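PDB 1R75: unknown protein from Leishmania major, which is of unknown function and belongs to the DUF1935 family, folding as a compact all-beta domain of antiparallel sheets. Local coordinates for residues T32-M37 against I41-A46. Sequence-based numbering, arbitrary orientation.
Sequences TKTYPM and ILYRIA
A beta hairpin at the margin of the five-stranded antiparallel sheet pairs edge strand 33-36 with strand 42-47, Y35 facing R44 and K33 facing A46 as hydrogen-bonded pairs. Y35 N gives its hydrogen to R44 O at 2.8 Å, and R44 N returns one to Y35 O at 2.9 Å. At the open end, A46 O takes hydrogens from both T32 N and K33 N, the latter bond longer at 3.2 Å but almost straight, while A46 N binds K33 O. Two residues opposite one make this a classic beta bulge, and T32 OG1 bonds onward to T48 N. Near the turn, M37 N reaches L42 O in a weak, bent bond.

On the face bearing Y35, R44 and A46, the R44 guanidinium lies flat over the tyrosine ring as a cation-pi stack, the planes 11° apart and CZ 4.1 Å from the ring centroid. NH2 is the nearest part, 3.5 Å from Y35 CG and displaced toward the ring's rim. R44 leaves the strand with CG anti to its backbone N (chi1 176°), then bends at chi3 (67°), which turns the guanidinium onto the ring. A46 CB sits at the edge of the same ring, by CE2, and M37 SD rests 3.9 Å from R44 CB. W53 supplies a second cation-pi partner for the arginine.

On the opposite face, with T34, P36, Y43 and I45, P36 CB meets Y43 CE1 at 3.6 Å, and T34 CG2 packs obliquely against the same ring near CD1. F22 meets the Y43 ring edge-to-face. Strand 52-57 continues the sheet on the far side of strand 42-47, so the bulged hairpin opens a three-stranded antiparallel meander.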
loop_
_atom_site.group_PDB
_atom_site.type_symbol
_atom_site.label_atom_id
_atom_site.label_comp_id
_atom_site.label_asym_id
_atom_site.label_seq_id
_atom_site.Cartn_x
_atom_site.Cartn_y
_atom_site.Cartn_z
ATOM N N THR A 32 2.157 -12.624 -7.136
ATOM C CA THR A 32 2.407 -13.076 -8.469
ATOM C C THR A 32 2.866 -11.893 -9.316
ATOM O O THR A 32 3.692 -12.085 -10.221
ATOM C CB THR A 32 1.157 -13.808 -8.966
ATOM O OG1 THR A 32 -0.008 -13.042 -8.709
ATOM C CG2 THR A 32 0.912 -15.006 -8.094
ATOM N N LYS A 33 2.442 -10.654 -8.961
ATOM C CA LYS A 33 2.830 -9.474 -9.723
ATOM C C LYS A 33 3.099 -8.284 -8.825
ATOM O O LYS A 33 2.396 -8.060 -7.813
ATOM C CB LYS A 33 1.727 -9.095 -10.700
ATOM C CG LYS A 33 2.219 -8.383 -11.973
ATOM C CD LYS A 33 2.432 -9.299 -13.228
ATOM C CE LYS A 33 3.703 -8.925 -14.035
ATOM N NZ LYS A 33 4.246 -10.123 -14.814
ATOM N N THR A 34 4.108 -7.522 -9.232
ATOM C CA THR A 34 4.542 -6.331 -8.543
ATOM C C THR A 34 4.404 -5.155 -9.515
ATOM O O THR A 34 4.782 -5.275 -10.681
ATOM C CB THR A 34 5.979 -6.543 -8.077
ATOM O OG1 THR A 34 6.006 -7.615 -7.097
ATOM C CG2 THR A 34 6.511 -5.334 -7.311
ATOM N N TYR A 35 3.797 -4.062 -9.074
ATOM C CA TYR A 35 3.553 -2.881 -9.916
ATOM C C TYR A 35 4.149 -1.665 -9.234
ATOM O O TYR A 35 3.757 -1.370 -8.078
ATOM C CB TYR A 35 2.053 -2.669 -10.066
ATOM C CG TYR A 35 1.269 -3.839 -10.643
ATOM C CD1 TYR A 35 0.937 -3.897 -12.005
ATOM C CD2 TYR A 35 0.831 -4.853 -9.849
ATOM C CE1 TYR A 35 0.161 -4.965 -12.524
ATOM C CE2 TYR A 35 0.077 -5.904 -10.350
ATOM C CZ TYR A 35 -0.260 -5.956 -11.679
ATOM O OH TYR A 35 -0.986 -7.050 -12.100
ATOM N N PRO A 36 5.125 -0.983 -9.849
ATOM C CA PRO A 36 5.674 0.226 -9.229
ATOM C C PRO A 36 4.669 1.361 -9.295
ATOM O O PRO A 36 3.790 1.394 -10.195
ATOM C CB PRO A 36 6.956 0.512 -10.067
ATOM C CG PRO A 36 6.668 -0.064 -11.391
ATOM C CD PRO A 36 5.781 -1.278 -11.149
ATOM N N MET A 37 4.736 2.272 -8.329
ATOM C CA MET A 37 3.702 3.321 -8.218
ATOM C C MET A 37 4.017 4.798 -7.910
ATOM O O MET A 37 3.201 5.714 -8.288
ATOM C CB MET A 37 2.732 2.910 -7.178
ATOM C CG MET A 37 1.842 1.872 -7.651
ATOM S SD MET A 37 0.746 1.673 -6.341
ATOM C CE MET A 37 -0.702 2.055 -6.973
ATOM N N ILE A 41 9.101 4.315 -5.746
ATOM C CA ILE A 41 9.423 4.140 -4.351
ATOM C C ILE A 41 8.446 3.109 -3.746
ATOM O O ILE A 41 8.816 2.345 -2.862
ATOM C CB ILE A 41 9.294 5.464 -3.580
ATOM C CG1 ILE A 41 10.323 6.525 -4.093
ATOM C CG2 ILE A 41 9.579 5.237 -2.130
ATOM C CD1 ILE A 41 9.862 7.960 -4.073
ATOM N N LEU A 42 7.182 3.188 -4.149
ATOM C CA LEU A 42 6.137 2.320 -3.614
ATOM C C LEU A 42 5.767 1.277 -4.598
ATOM O O LEU A 42 5.428 1.573 -5.756
ATOM C CB LEU A 42 4.882 3.142 -3.217
ATOM C CG LEU A 42 3.853 2.392 -2.366
ATOM C CD1 LEU A 42 4.317 2.038 -1.033
ATOM C CD2 LEU A 42 2.499 3.132 -2.301
ATOM N N TYR A 43 5.719 0.035 -4.144
ATOM C CA TYR A 43 5.294 -1.077 -5.021
ATOM C C TYR A 43 4.044 -1.664 -4.483
ATOM O O TYR A 43 4.001 -1.923 -3.272
ATOM C CB TYR A 43 6.357 -2.163 -5.046
ATOM C CG TYR A 43 7.616 -1.650 -5.720
ATOM C CD1 TYR A 43 7.809 -1.826 -7.089
ATOM C CD2 TYR A 43 8.524 -0.904 -5.017
ATOM C CE1 TYR A 43 8.963 -1.322 -7.729
ATOM C CE2 TYR A 43 9.650 -0.391 -5.625
ATOM C CZ TYR A 43 9.874 -0.637 -6.979
ATOM O OH TYR A 43 10.958 -0.067 -7.592
ATOM N N ARG A 44 3.073 -1.908 -5.346
ATOM C CA ARG A 44 1.918 -2.730 -5.056
ATOM C C ARG A 44 2.225 -4.168 -5.398
ATOM O O ARG A 44 2.670 -4.428 -6.509
ATOM C CB ARG A 44 0.730 -2.228 -5.828
ATOM C CG ARG A 44 -0.505 -3.024 -5.716
ATOM C CD ARG A 44 -1.712 -2.279 -6.304
ATOM N NE ARG A 44 -1.601 -2.119 -7.759
ATOM C CZ ARG A 44 -2.036 -2.948 -8.626
ATOM N NH1 ARG A 44 -2.630 -4.073 -8.240
ATOM N NH2 ARG A 44 -1.898 -2.638 -9.934
ATOM N N ILE A 45 2.035 -5.082 -4.449
ATOM C CA ILE A 45 2.337 -6.516 -4.639
ATOM C C ILE A 45 0.983 -7.159 -4.640
ATOM O O ILE A 45 0.276 -7.127 -3.608
ATOM C CB ILE A 45 3.162 -7.075 -3.484
ATOM C CG1 ILE A 45 4.448 -6.236 -3.345
ATOM C CG2 ILE A 45 3.471 -8.580 -3.730
ATOM C CD1 ILE A 45 4.901 -6.155 -1.954
ATOM N N ALA A 46 0.576 -7.732 -5.758
ATOM C CA ALA A 46 -0.709 -8.365 -5.861
ATOM C C ALA A 46 -0.524 -9.859 -5.865
ATOM O O ALA A 46 0.430 -10.368 -6.435
ATOM C CB ALA A 46 -1.429 -7.896 -7.118
#